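Local coordinates for effector protein Lem4 (lpg1101) (Legionella pneumophila subsp. pneumophila, PDB 6CGK) that removes phosphate from phosphotyrosine through its magnesium-dependent haloacid dehalogenase domain, as a membrane-associated effector that the bacterium delivers into host cells, at residues 21-26 against 152-157; 34-39 against 94-99; 68-73 against 103-108; 89-94 against 114-119. The protein carries 1 engineered substitution. One frame throughout, in Å; residues are numbered along the deposited sequence. Where two conformers were deposited one is given.

Contact 1: 21-26 against 152-157; sequences YLNFDG and ICDDDE. Engineered in segment 21-26: Asn-23 (natural residue Asp). With MG (magnesium ion), chain C; PO4 (phosphate ion), chain B.
Tyr-21 and Ile-152 pair in parallel, as do Leu-22 and Cys-153, on strands only 4° apart in direction. Cys-153 N donates to Tyr-21 O, and Asn-23 N donates to Cys-153 O at 3.0 Å. CB of Tyr-21 meets CG1 of Ile-152 on one face of the sheet. On the other face CD2 of Leu-22 rests on CB of Cys-153 at 4.0 Å. Where the two strands run out, at their C-terminal side, the segments share a magnesium ion, in the place expected for the haloacid dehalogenase fold. The protein ligands are the side chain of Asn-23, an engineered replacement of the natural Asp, Asp-25 O at 2.0 Å and Asp-155 OD1 at 2.3 Å. Phosphate O4 and two waters complete six-fold coordination. Asp-155 CG sits between its backbone N and carbonyl carbon (chi1 62°), on the metal side. Asp-154 acts from the second shell: its OD1 accepts from a metal-bound water at 2.8 Å. The same OD1 takes the N-H of Asp-156 from above the carboxylate plane, forming an Asx turn. Asp-25 N donates to phosphate O1 at 2.9 Å. Asp-25 OD2 lies 2.6 Å from phosphate O3.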
# COMPACT_ATOMS: atom_id res chain seq x y z
N TYR A 21 -3.18 -2.89 -4.80
CA TYR A 21 -2.24 -3.54 -3.90
C TYR A 21 -0.90 -2.83 -4.01
O TYR A 21 -0.28 -2.85 -5.08
CB TYR A 21 -2.04 -5.01 -4.27
CG TYR A 21 -3.18 -5.95 -3.97
CD1 TYR A 21 -3.49 -6.28 -2.66
CD2 TYR A 21 -3.90 -6.57 -5.01
CE1 TYR A 21 -4.49 -7.19 -2.36
CE2 TYR A 21 -4.92 -7.47 -4.72
CZ TYR A 21 -5.22 -7.78 -3.40
OH TYR A 21 -6.21 -8.69 -3.11
N LEU A 22 -0.44 -2.25 -2.91
CA LEU A 22 0.77 -1.45 -2.93
C LEU A 22 1.74 -2.01 -1.91
O LEU A 22 1.39 -2.19 -0.73
CB LEU A 22 0.48 0.01 -2.60
CG LEU A 22 -0.63 0.76 -3.37
CD1 LEU A 22 -0.82 2.16 -2.84
CD2 LEU A 22 -0.31 0.79 -4.87
N ASN A 23 2.95 -2.30 -2.36
CA ASN A 23 4.07 -2.42 -1.46
C ASN A 23 4.30 -1.07 -0.77
O ASN A 23 3.88 -0.03 -1.27
CB ASN A 23 5.31 -2.85 -2.25
CG ASN A 23 6.48 -3.00 -1.40
OD1 ASN A 23 7.45 -2.27 -1.55
ND2 ASN A 23 6.45 -3.99 -0.50
N PHE A 24 4.98 -1.09 0.38
CA PHE A 24 5.23 0.19 1.07
C PHE A 24 6.65 0.71 0.85
O PHE A 24 6.84 1.71 0.17
CB PHE A 24 4.96 0.08 2.57
CG PHE A 24 5.06 1.39 3.30
CD1 PHE A 24 4.02 2.33 3.19
CD2 PHE A 24 6.15 1.69 4.09
CE1 PHE A 24 4.11 3.56 3.87
CE2 PHE A 24 6.26 2.91 4.77
CZ PHE A 24 5.23 3.85 4.65
N ASP A 25 7.67 0.03 1.40
CA ASP A 25 9.02 0.58 1.33
C ASP A 25 9.53 0.53 -0.10
O ASP A 25 9.55 -0.54 -0.72
CB ASP A 25 9.99 -0.21 2.22
CG ASP A 25 9.64 -0.13 3.68
OD1 ASP A 25 9.59 0.99 4.20
OD2 ASP A 25 9.40 -1.19 4.30
N GLY A 26 9.94 1.67 -0.61
CA GLY A 26 10.50 1.76 -1.94
C GLY A 26 9.47 1.98 -3.02
O GLY A 26 9.84 2.28 -4.17
N ILE A 152 -1.17 -3.39 -9.09
CA ILE A 152 -0.13 -3.87 -8.18
C ILE A 152 1.12 -3.07 -8.47
O ILE A 152 1.59 -3.05 -9.61
CB ILE A 152 0.18 -5.36 -8.38
CG1 ILE A 152 -1.04 -6.22 -8.10
CG2 ILE A 152 1.41 -5.77 -7.53
CD1 ILE A 152 -0.78 -7.71 -8.43
N CYS A 153 1.66 -2.43 -7.44
CA CYS A 153 2.93 -1.71 -7.53
C CYS A 153 3.92 -2.26 -6.51
O CYS A 153 3.60 -2.35 -5.31
CB CYS A 153 2.73 -0.21 -7.29
SG CYS A 153 1.68 0.51 -8.55
N ASP A 154 5.11 -2.63 -6.97
CA ASP A 154 6.17 -3.08 -6.09
C ASP A 154 7.51 -2.68 -6.68
O ASP A 154 7.69 -2.72 -7.90
CB ASP A 154 6.11 -4.60 -5.88
CG ASP A 154 6.72 -5.04 -4.58
OD1 ASP A 154 7.80 -4.54 -4.21
OD2 ASP A 154 6.12 -5.91 -3.92
N ASP A 155 8.45 -2.28 -5.82
CA ASP A 155 9.80 -1.98 -6.28
C ASP A 155 10.69 -3.21 -6.35
O ASP A 155 11.77 -3.16 -6.95
CB ASP A 155 10.46 -0.95 -5.37
CG ASP A 155 10.60 -1.46 -3.96
OD1 ASP A 155 9.57 -1.86 -3.40
OD2 ASP A 155 11.73 -1.46 -3.41
N ASP A 156 10.29 -4.31 -5.72
CA ASP A 156 11.01 -5.57 -5.78
C ASP A 156 10.29 -6.44 -6.81
O ASP A 156 9.14 -6.84 -6.59
CB ASP A 156 11.06 -6.22 -4.39
CG ASP A 156 12.04 -7.38 -4.32
OD1 ASP A 156 12.16 -8.12 -5.32
OD2 ASP A 156 12.69 -7.56 -3.27
N GLU A 157 10.94 -6.68 -7.95
CA GLU A 157 10.26 -7.39 -9.04
C GLU A 157 9.75 -8.75 -8.56
O GLU A 157 8.63 -9.15 -8.89
CB GLU A 157 11.20 -7.57 -10.23
CG GLU A 157 10.51 -8.13 -11.47
CD GLU A 157 11.50 -8.46 -12.58
OE1 GLU A 157 12.72 -8.34 -12.35
OE2 GLU A 157 11.05 -8.84 -13.68
MG MG C . 9.36 -2.50 -1.23
P PO4 B . 8.20 -3.64 2.02
O1 PO4 B . 7.11 -2.62 2.32
O2 PO4 B . 7.69 -5.08 1.98
O3 PO4 B . 9.23 -3.51 3.13
O4 PO4 B . 8.91 -3.28 0.74
O HOH W 1 9.25 -4.48 -1.85
O HOH W 2 11.39 -2.65 -0.95

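Contact 2: 34-39 against 94-99; sequences KEVISS and SRNHEN. With PO4 (phosphate ion), chain B.
Ile-37 and Asn-96 make the main van der Waals contact, a methyl against an amide, their side chains sliding past each other in opposite directions. CD1 of Ile-37 does the touching, 3.6 Å from OD1 of Asn-96. CG1 of Ile-37 is anti to the backbone N (chi1 -175°), and CD1 beyond it makes the contact. The same methyl also lies near Arg-95 O and approaches the His-97 ring obliquely. In the conformer given for Val-36, its CG1 meets ND2 of Asn-96 at 3.7 Å, the two side chains crossing at about a right angle. No direct hydrogen bond joins the segments. One water bridges them instead: it donates to Ile-37 O and lies in the plane of the His-97 ring, 2.7 Å from NE2. Segment 94-99 follows strand 89-93 and forms part of the phosphate pocket of the haloacid dehalogenase fold. Ser-94 OG donates to phosphate O1, and Arg-95 N donates to phosphate O2 at 2.8 Å in a nearly straight bond. Ser-94 OG also accepts from Asn-96 N at 2.9 Å, an ST turn, which holds the hydroxyl that donates to the phosphate. The Asn-96 amide is held at both ends. Its OD1 accepts from His-97 N on a lone pair, in the carbonyl plane, and its ND2 donates to Asp-25 OD2. The guanidinium of Arg-95 turns to a salt bridge with Asp-159. In segment 34-39 a type I turn runs from Val-36 to Ser-39. Val-36 O accepts from both Ser-39 N and Ser-39 OG, the latter at 2.7 Å.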
# COMPACT_ATOMS: atom_id res chain seq x y z
N LYS A 34 15.04 -2.90 2.75
CA LYS A 34 16.28 -3.36 3.38
C LYS A 34 17.02 -2.23 4.06
O LYS A 34 17.69 -2.44 5.07
CB LYS A 34 17.19 -4.05 2.34
N GLU A 35 16.93 -1.02 3.53
CA GLU A 35 17.70 0.06 4.12
C GLU A 35 16.92 0.85 5.16
O GLU A 35 17.44 1.84 5.68
CB GLU A 35 18.25 1.00 3.05
CG GLU A 35 17.30 1.53 2.03
CD GLU A 35 18.04 2.01 0.79
OE1 GLU A 35 18.44 1.16 -0.03
OE2 GLU A 35 18.25 3.24 0.64
N VAL A 36 15.73 0.39 5.54
CA VAL A 36 14.92 1.08 6.52
C VAL A 36 14.44 0.15 7.63
O VAL A 36 14.27 0.56 8.78
CB VAL A 36 13.73 1.77 5.82
CG1 VAL A 36 12.51 1.80 6.72
CG2 VAL A 36 14.13 3.20 5.43
N ILE A 37 14.20 -1.13 7.29
CA ILE A 37 13.56 -2.01 8.27
C ILE A 37 14.33 -2.04 9.60
O ILE A 37 13.72 -2.03 10.68
CB ILE A 37 13.38 -3.43 7.69
CG1 ILE A 37 12.59 -4.27 8.68
CG2 ILE A 37 14.71 -4.10 7.38
CD1 ILE A 37 11.16 -3.77 8.82
N SER A 38 15.65 -2.03 9.55
CA SER A 38 16.47 -2.07 10.76
C SER A 38 16.92 -0.70 11.21
O SER A 38 17.83 -0.61 12.05
CB SER A 38 17.71 -2.93 10.56
OG SER A 38 17.31 -4.27 10.40
N SER A 39 16.36 0.34 10.65
CA SER A 39 16.85 1.66 11.05
C SER A 39 16.33 2.04 12.43
O SER A 39 15.28 1.55 12.86
CB SER A 39 16.42 2.74 10.04
OG SER A 39 15.00 2.84 9.96
N SER A 94 3.22 -5.30 3.18
CA SER A 94 4.57 -4.84 3.50
C SER A 94 5.21 -5.73 4.54
O SER A 94 4.53 -6.19 5.47
CB SER A 94 4.54 -3.38 4.01
OG SER A 94 5.82 -2.95 4.46
N ARG A 95 6.54 -5.92 4.43
CA ARG A 95 7.29 -6.57 5.50
C ARG A 95 7.68 -5.60 6.63
O ARG A 95 8.37 -6.04 7.57
CB ARG A 95 8.60 -7.20 4.99
CG ARG A 95 8.50 -8.04 3.77
CD ARG A 95 9.82 -8.76 3.52
NE ARG A 95 9.73 -9.60 2.33
CZ ARG A 95 9.98 -9.18 1.10
NH1 ARG A 95 10.34 -7.91 0.88
NH2 ARG A 95 9.89 -10.02 0.08
N ASN A 96 7.27 -4.35 6.54
CA ASN A 96 7.58 -3.39 7.59
C ASN A 96 6.49 -3.46 8.68
O ASN A 96 5.50 -4.17 8.57
CB ASN A 96 7.70 -1.98 7.00
CG ASN A 96 8.66 -1.10 7.78
OD1 ASN A 96 8.72 -1.18 9.00
ND2 ASN A 96 9.46 -0.31 7.07
N HIS A 97 6.71 -2.71 9.75
CA HIS A 97 5.83 -2.70 10.91
C HIS A 97 4.59 -1.87 10.64
O HIS A 97 4.67 -0.79 10.05
CB HIS A 97 6.54 -2.05 12.11
CG HIS A 97 7.81 -2.74 12.50
ND1 HIS A 97 7.83 -3.91 13.22
CD2 HIS A 97 9.10 -2.41 12.27
CE1 HIS A 97 9.09 -4.27 13.42
NE2 HIS A 97 9.88 -3.38 12.85
N GLU A 98 3.45 -2.37 11.14
CA GLU A 98 2.18 -1.66 11.00
C GLU A 98 2.27 -0.24 11.55
O GLU A 98 1.69 0.70 10.97
CB GLU A 98 1.10 -2.42 11.75
CG GLU A 98 -0.26 -1.83 11.49
CD GLU A 98 -1.36 -2.67 12.09
OE1 GLU A 98 -1.09 -3.82 12.50
OE2 GLU A 98 -2.50 -2.17 12.16
N ASN A 99 2.91 -0.08 12.70
CA ASN A 99 2.92 1.25 13.31
C ASN A 99 3.86 2.20 12.58
O ASN A 99 3.68 3.43 12.65
CB ASN A 99 3.27 1.15 14.79
CG ASN A 99 2.11 0.58 15.57
OD1 ASN A 99 0.95 0.80 15.20
ND2 ASN A 99 2.41 -0.17 16.64
P PO4 B . 8.20 -3.64 2.02
O1 PO4 B . 7.11 -2.62 2.32
O2 PO4 B . 7.69 -5.08 1.98
O3 PO4 B . 9.23 -3.51 3.13
O4 PO4 B . 8.91 -3.28 0.74
O HOH W 3 12.58 -3.19 12.90

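Contact 3: 68-73 against 103-108; sequences IKITEN and ALLEFE
Leu-104 and Ile-70 cross obliquely, with CB of Leu-104 3.9 Å from CD1 of Ile-70. That methyl also sits 3.7 Å from Leu-104 O, so the isoleucine packs on the helix backbone as well as on side chains. CD2 of Leu-104 meets Ile-68 O at 3.8 Å. Next in sequence, Leu-105 starts away from segment 68-73, yet its CD2 meets CD1 of Ile-70 at 3.9 Å. Glu-108, just past the helix, adds a further contact on Ile-70. Its CG packs against CB of Ile-70 at 3.9 Å. The chain bends at chi2 (-79°), placing CD off the extended line. The carboxylate has polar partners of its own. Tyr-61 hydrogen-bonds OE2 and also Ile-70 N, so one hydroxyl links the two segments. A water donates to Ile-70 O at 2.8 Å and, weakly, to Glu-108 OE1. Ile-70 thus joins the lead-in to helix 72-82, whose N-cap is Thr-71, to the last turn of helix 98-107, two helices of the alpha/beta haloacid dehalogenase fold.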
# COMPACT_ATOMS: atom_id res chain seq x y z
N ILE A 68 13.68 8.33 2.74
CA ILE A 68 12.80 7.50 3.55
C ILE A 68 11.37 8.00 3.57
O ILE A 68 10.48 7.27 4.02
CB ILE A 68 13.28 7.36 5.01
CG1 ILE A 68 13.02 8.64 5.78
CG2 ILE A 68 14.74 6.96 5.04
CD1 ILE A 68 12.71 8.39 7.24
N LYS A 69 11.11 9.21 3.09
CA LYS A 69 9.75 9.75 3.19
C LYS A 69 8.82 9.20 2.11
O LYS A 69 9.24 8.77 1.04
CB LYS A 69 9.78 11.27 3.11
CG LYS A 69 10.69 11.91 4.16
CD LYS A 69 10.79 13.42 4.01
CE LYS A 69 11.68 14.04 5.10
NZ LYS A 69 11.59 15.55 5.02
N ILE A 70 7.52 9.25 2.41
CA ILE A 70 6.50 9.07 1.38
C ILE A 70 6.74 10.11 0.29
O ILE A 70 7.04 11.28 0.58
CB ILE A 70 5.10 9.19 2.00
CG1 ILE A 70 4.91 8.08 3.03
CG2 ILE A 70 4.03 9.13 0.94
CD1 ILE A 70 3.54 7.93 3.58
N THR A 71 6.74 9.67 -0.97
CA THR A 71 7.10 10.62 -1.99
C THR A 71 5.92 11.54 -2.25
O THR A 71 4.78 11.19 -1.97
CB THR A 71 7.51 9.95 -3.31
OG1 THR A 71 6.35 9.41 -3.94
CG2 THR A 71 8.55 8.85 -3.06
N GLU A 72 6.22 12.72 -2.79
CA GLU A 72 5.15 13.67 -3.07
C GLU A 72 4.06 13.06 -3.94
O GLU A 72 2.86 13.19 -3.64
CB GLU A 72 5.73 14.91 -3.74
CG GLU A 72 4.85 16.14 -3.58
CD GLU A 72 4.90 16.68 -2.16
OE1 GLU A 72 3.82 16.80 -1.52
OE2 GLU A 72 6.02 16.96 -1.67
N ASN A 73 4.45 12.38 -5.02
CA ASN A 73 3.45 11.84 -5.94
C ASN A 73 2.70 10.65 -5.34
O ASN A 73 1.54 10.42 -5.70
CB ASN A 73 4.13 11.44 -7.25
CG ASN A 73 4.67 12.64 -8.01
OD1 ASN A 73 4.14 13.74 -7.89
ND2 ASN A 73 5.71 12.42 -8.79
N ALA A 103 2.40 5.56 11.05
CA ALA A 103 3.05 6.80 11.41
C ALA A 103 3.35 7.64 10.17
O ALA A 103 3.12 8.85 10.15
CB ALA A 103 4.35 6.50 12.19
N LEU A 104 3.94 7.02 9.15
CA LEU A 104 4.31 7.82 7.98
C LEU A 104 3.07 8.37 7.27
O LEU A 104 3.04 9.53 6.86
CB LEU A 104 5.15 6.99 6.99
CG LEU A 104 6.66 7.19 7.29
CD1 LEU A 104 7.00 6.81 8.71
CD2 LEU A 104 7.51 6.41 6.30
N LEU A 105 2.04 7.54 7.11
CA LEU A 105 0.77 8.06 6.59
C LEU A 105 0.28 9.26 7.41
O LEU A 105 -0.14 10.29 6.86
CB LEU A 105 -0.26 6.95 6.57
CG LEU A 105 0.09 5.79 5.61
CD1 LEU A 105 -0.83 4.57 5.83
CD2 LEU A 105 0.05 6.25 4.15
N GLU A 106 0.29 9.12 8.74
CA GLU A 106 -0.16 10.23 9.59
C GLU A 106 0.71 11.47 9.45
O GLU A 106 0.20 12.60 9.45
CB GLU A 106 -0.22 9.77 11.05
CG GLU A 106 -1.38 8.81 11.27
CD GLU A 106 -1.21 7.89 12.45
OE1 GLU A 106 -0.17 7.99 13.16
OE2 GLU A 106 -2.13 7.06 12.65
N PHE A 107 2.04 11.30 9.39
CA PHE A 107 2.94 12.43 9.21
C PHE A 107 2.61 13.21 7.95
O PHE A 107 2.89 14.41 7.88
CB PHE A 107 4.40 11.95 9.10
CG PHE A 107 4.96 11.26 10.33
CD1 PHE A 107 4.44 11.49 11.60
CD2 PHE A 107 6.01 10.37 10.19
CE1 PHE A 107 5.01 10.84 12.73
CE2 PHE A 107 6.59 9.73 11.31
CZ PHE A 107 6.07 9.95 12.57
N GLU A 108 2.11 12.53 6.92
CA GLU A 108 1.78 13.16 5.65
C GLU A 108 0.30 13.54 5.56
O GLU A 108 -0.16 13.96 4.49
CB GLU A 108 2.15 12.22 4.50
CG GLU A 108 3.61 11.81 4.52
CD GLU A 108 4.51 12.88 3.96
OE1 GLU A 108 3.95 13.81 3.35
OE2 GLU A 108 5.76 12.82 4.13
O HOH W 4 5.03 13.26 0.52

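Contact 4: 89-94 against 114-119; sequences KIVIIS and NIIIYP. With PO4 (phosphate ion), chain B.
Val-91 and Tyr-118 make the closest side-chain contact, CG1 of Val-91 lying 3.5 Å from CD2 of the ring in an oblique approach. CG1 of Val-91 is anti to the backbone N (chi1 179°), on the side where the ring lies. CG1 of Ile-93 meets the ring edge near its plane, 4.1 Å from CD2. Ile-116 CG2, from the ring's own strand, lies over one face, offset toward the rim. Four backbone hydrogen bonds run through this part in a regular parallel ladder. Ile-92 is gripped at both ends: its N donates to Ile-116 O, and its O accepts from Tyr-118 N, each at 2.7 Å. Ser-94 N donates to Tyr-118 O at the end nearer the phosphate. On the opposite face CG2 of Ile-115 fits against CG2 of Ile-90 at 4.0 Å and CD1 of Ile-92 at 3.8 Å. The start of the pair is looser. There Asn-114 O is joined to segment 89-94 through water. One water accepts from Ile-90 N and donates to Asn-114 O at 2.7 Å. A second links Asn-114 O to Lys-89 NZ, which also bonds His-85. Ile-116 and Ile-117 remain partly exposed, consistent with strand 116-118 being outermost in the sheet. The two strands, whose N-to-C directions differ by 18°, belong to a beta-alpha-beta unit connected by helix 98-107. Helix 132-140 packs on the face of Val-91, Ile-93 and Ile-116, with His-139 bonded to Tyr-118 OH. Helix 72-82 packs on Ile-90 and Ile-115.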
# COMPACT_ATOMS: atom_id res chain seq x y z
N LYS A 89 -10.58 0.03 -3.46
CA LYS A 89 -10.00 -0.18 -2.14
C LYS A 89 -8.49 -0.22 -2.28
O LYS A 89 -7.96 -0.70 -3.28
CB LYS A 89 -10.49 -1.48 -1.49
CG LYS A 89 -11.94 -1.44 -1.02
CD LYS A 89 -12.01 -1.11 0.47
CE LYS A 89 -13.44 -1.14 0.98
NZ LYS A 89 -13.50 -0.74 2.43
N ILE A 90 -7.80 0.27 -1.25
CA ILE A 90 -6.34 0.28 -1.18
C ILE A 90 -5.91 -0.75 -0.15
O ILE A 90 -6.42 -0.76 0.98
CB ILE A 90 -5.79 1.66 -0.77
CG1 ILE A 90 -6.32 2.74 -1.71
CG2 ILE A 90 -4.24 1.61 -0.68
CD1 ILE A 90 -5.82 4.18 -1.31
N VAL A 91 -4.96 -1.61 -0.53
CA VAL A 91 -4.40 -2.62 0.35
C VAL A 91 -2.88 -2.44 0.34
O VAL A 91 -2.27 -2.52 -0.73
CB VAL A 91 -4.76 -4.06 -0.07
CG1 VAL A 91 -4.12 -5.05 0.88
CG2 VAL A 91 -6.25 -4.27 -0.13
N ILE A 92 -2.29 -2.17 1.50
CA ILE A 92 -0.82 -2.07 1.61
C ILE A 92 -0.28 -3.40 2.12
O ILE A 92 -0.75 -3.94 3.14
CB ILE A 92 -0.40 -0.91 2.53
CG1 ILE A 92 -0.79 0.42 1.87
CG2 ILE A 92 1.11 -1.02 2.80
CD1 ILE A 92 -0.48 1.69 2.73
N ILE A 93 0.66 -3.99 1.38
CA ILE A 93 1.24 -5.27 1.78
C ILE A 93 2.73 -5.04 1.98
O ILE A 93 3.43 -4.63 1.04
CB ILE A 93 0.99 -6.40 0.76
CG1 ILE A 93 -0.51 -6.56 0.50
CG2 ILE A 93 1.60 -7.72 1.29
CD1 ILE A 93 -0.82 -7.75 -0.46
N SER A 94 3.22 -5.30 3.18
CA SER A 94 4.57 -4.84 3.50
C SER A 94 5.21 -5.73 4.54
O SER A 94 4.53 -6.19 5.47
CB SER A 94 4.54 -3.38 4.01
OG SER A 94 5.82 -2.95 4.46
N ASN A 114 -9.60 3.64 5.89
CA ASN A 114 -10.16 2.63 4.98
C ASN A 114 -9.09 1.86 4.25
O ASN A 114 -9.42 0.97 3.47
CB ASN A 114 -11.08 3.29 3.94
CG ASN A 114 -12.34 3.90 4.55
OD1 ASN A 114 -12.71 5.04 4.23
ND2 ASN A 114 -13.00 3.16 5.42
N ILE A 115 -7.81 2.17 4.47
CA ILE A 115 -6.73 1.41 3.86
C ILE A 115 -6.49 0.17 4.70
O ILE A 115 -6.33 0.26 5.93
CB ILE A 115 -5.46 2.26 3.75
CG1 ILE A 115 -5.71 3.46 2.83
CG2 ILE A 115 -4.26 1.38 3.27
CD1 ILE A 115 -4.54 4.47 2.81
N ILE A 116 -6.42 -1.00 4.04
CA ILE A 116 -6.08 -2.25 4.71
C ILE A 116 -4.57 -2.43 4.66
O ILE A 116 -3.96 -2.32 3.60
CB ILE A 116 -6.80 -3.43 4.04
CG1 ILE A 116 -8.31 -3.26 4.19
CG2 ILE A 116 -6.31 -4.75 4.64
CD1 ILE A 116 -9.07 -4.47 3.77
N ILE A 117 -3.98 -2.70 5.82
CA ILE A 117 -2.53 -2.86 5.93
C ILE A 117 -2.25 -4.30 6.36
O ILE A 117 -2.70 -4.74 7.42
CB ILE A 117 -1.92 -1.87 6.94
CG1 ILE A 117 -2.14 -0.43 6.48
CG2 ILE A 117 -0.43 -2.20 7.12
CD1 ILE A 117 -1.77 0.59 7.57
N TYR A 118 -1.49 -5.02 5.53
CA TYR A 118 -1.02 -6.36 5.88
C TYR A 118 0.47 -6.27 6.14
O TYR A 118 1.27 -6.20 5.19
CB TYR A 118 -1.30 -7.37 4.76
CG TYR A 118 -2.76 -7.66 4.58
CD1 TYR A 118 -3.54 -8.14 5.63
CD2 TYR A 118 -3.36 -7.45 3.35
CE1 TYR A 118 -4.95 -8.42 5.42
CE2 TYR A 118 -4.72 -7.75 3.15
CZ TYR A 118 -5.50 -8.22 4.19
OH TYR A 118 -6.85 -8.49 3.95
N PRO A 119 0.88 -6.23 7.41
CA PRO A 119 2.27 -5.87 7.75
C PRO A 119 3.07 -7.03 8.32
O PRO A 119 2.57 -8.17 8.36
CB PRO A 119 2.06 -4.78 8.81
CG PRO A 119 0.90 -5.41 9.64
CD PRO A 119 0.01 -6.16 8.59
P PO4 B . 8.20 -3.64 2.02
O1 PO4 B . 7.11 -2.62 2.32
O2 PO4 B . 7.69 -5.08 1.98
O3 PO4 B . 9.23 -3.51 3.13
O4 PO4 B . 8.91 -3.28 0.74
O HOH W 5 -11.23 -1.13 4.01
O HOH W 6 -9.38 1.55 0.85

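Contacts 1 and 4 are two strand pairings of one parallel sheet. Leu-22 bonds to Val-91 and Ile-93, making strands 19-23 and 89-93 neighbours. Contact 1 is buried and turns from backbone pairing to metal chemistry at the strand ends. Contact 4 joins a backbone ladder to aliphatic and tyrosine packing and is partly buried, with a watery start at the sheet edge. Contacts 2 and 3 are partly buried too and have no direct hydrogen bonds between their segments. Both involve helix 98-107, contact 2 at its N-terminal end and contact 3 at its C-terminal end. Contacts 1, 2 and 4 all reach the phosphate; contact 2 shares Ser-94 with contact 4.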